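Local coordinates for protein STE5 (Saccharomyces cerevisiae, PDB 3FZE) that acts as a scaffold in yeast pheromone signalling, its minimal scaffold domain co-catalysing phosphorylation of the MAP kinase Fus3 by Ste7, at residues A[75-78]-A[79-82]. Numbering follows the deposited sequence. Where two conformers were deposited one is given.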
loop_
_atom_site.group_PDB
_atom_site.type_symbol
_atom_site.label_atom_id
_atom_site.label_comp_id
_atom_site.label_asym_id
_atom_site.label_seq_id
_atom_site.Cartn_x
_atom_site.Cartn_y
_atom_site.Cartn_z
ATOM N N ILE A 75 1.814 -12.036 7.241
ATOM C CA ILE A 75 0.440 -12.178 6.758
ATOM C C ILE A 75 0.056 -13.646 6.657
ATOM O O ILE A 75 0.112 -14.265 5.586
ATOM C CB ILE A 75 0.166 -11.397 5.449
ATOM C CG1 ILE A 75 0.697 -9.967 5.550
ATOM C CG2 ILE A 75 -1.324 -11.413 5.111
ATOM C CD1 ILE A 75 0.173 -9.168 6.734
ATOM N N ASP A 76 -0.322 -14.186 7.812
ATOM C CA ASP A 76 -0.581 -15.605 8.003
ATOM C C ASP A 76 -1.985 -15.997 7.561
ATOM O O ASP A 76 -2.183 -17.028 6.917
ATOM C CB ASP A 76 -0.392 -15.952 9.484
ATOM C CG ASP A 76 -0.527 -17.430 9.758
ATOM O OD1 ASP A 76 0.159 -18.226 9.078
ATOM O OD2 ASP A 76 -1.313 -17.799 10.659
ATOM N N SER A 77 -2.960 -15.172 7.917
ATOM C CA SER A 77 -4.354 -15.463 7.630
ATOM C C SER A 77 -5.103 -14.150 7.586
ATOM O O SER A 77 -4.517 -13.097 7.811
ATOM C CB SER A 77 -4.946 -16.342 8.731
ATOM O OG SER A 77 -5.191 -15.578 9.903
ATOM N N LEU A 78 -6.399 -14.217 7.298
ATOM C CA LEU A 78 -7.236 -13.029 7.299
ATOM C C LEU A 78 -7.187 -12.317 8.647
ATOM O O LEU A 78 -7.185 -11.092 8.693
ATOM C CB LEU A 78 -8.680 -13.381 6.934
ATOM C CG LEU A 78 -9.666 -12.210 6.884
ATOM C CD1 LEU A 78 -9.224 -11.161 5.859
ATOM C CD2 LEU A 78 -11.065 -12.719 6.576
ATOM N N ASP A 79 -7.145 -13.088 9.731
ATOM C CA ASP A 79 -7.043 -12.533 11.082
ATOM C C ASP A 79 -5.852 -11.578 11.222
ATOM O O ASP A 79 -5.922 -10.590 11.954
ATOM C CB ASP A 79 -6.925 -13.654 12.123
ATOM C CG ASP A 79 -8.182 -14.510 12.220
ATOM O OD1 ASP A 79 -9.261 -14.078 11.750
ATOM O OD2 ASP A 79 -8.090 -15.623 12.780
ATOM N N SER A 80 -4.755 -11.873 10.527
ATOM C CA SER A 80 -3.582 -11.008 10.568
ATOM C C SER A 80 -3.960 -9.576 10.197
ATOM O O SER A 80 -3.350 -8.616 10.677
ATOM C CB SER A 80 -2.500 -11.512 9.602
ATOM O OG SER A 80 -2.148 -12.859 9.876
ATOM N N ILE A 81 -4.941 -9.457 9.310
ATOM C CA ILE A 81 -5.439 -8.171 8.843
ATOM C C ILE A 81 -6.475 -7.626 9.820
ATOM O O ILE A 81 -6.300 -6.550 10.398
ATOM C CB ILE A 81 -6.095 -8.303 7.447
ATOM C CG1 ILE A 81 -5.102 -8.889 6.438
ATOM C CG2 ILE A 81 -6.619 -6.958 6.962
ATOM C CD1 ILE A 81 -3.793 -8.126 6.349
ATOM N N SER A 82 -7.546 -8.390 10.016
ATOM C CA SER A 82 -8.682 -7.924 10.802
ATOM C C SER A 82 -8.310 -7.565 12.243
ATOM O O SER A 82 -8.952 -6.712 12.863
ATOM C CB SER A 82 -9.833 -8.935 10.765
ATOM O OG SER A 82 -9.413 -10.224 11.170
#
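S80 reaches back to S77 in a capping box, the motif that opens the short helix 78-82 of this vWA-like α/β/α domain. From its backbone outward, S80 first places CB 3.1 Å from the carbonyl O of S77. Beyond it, OG lies beside the residue's own backbone N and anti to its carbonyl carbon (chi1 -56°), which swings the hydroxyl back toward the residues before the helix. There two successive amides converge on it. S77 N is 3.1 Å from S80 OG and aims nearly straight, with an N-H...O angle of 165°; D76 N comes equally near but is more bent. The hydroxyl also has a weak hydrogen bond to K74 O, so S80 ties the turn after helix 71-74 to the helix that follows.

On the S77 side the grip is weaker: S77 OG, at the N-cap, accepts a weak bond from D79 N, one residue short of S80, while S77 O takes S80 N at 3.0 Å, with the donor well above the carbonyl plane.

On the side facing helix 35-50 and strand 55-60, the CD1 methyls of I75 and I81 meet at 4.1 Å. Both isoleucines are buried, resting on Y41 and F58, so the turn packs its apolar side on that helix and strand.

One residue beyond S77, L78 O is gripped by two amides: I81 N at 2.8 Å from above the carbonyl plane, and S82 N at 3.0 Å, lying in that plane with an N-H...O angle of 167°.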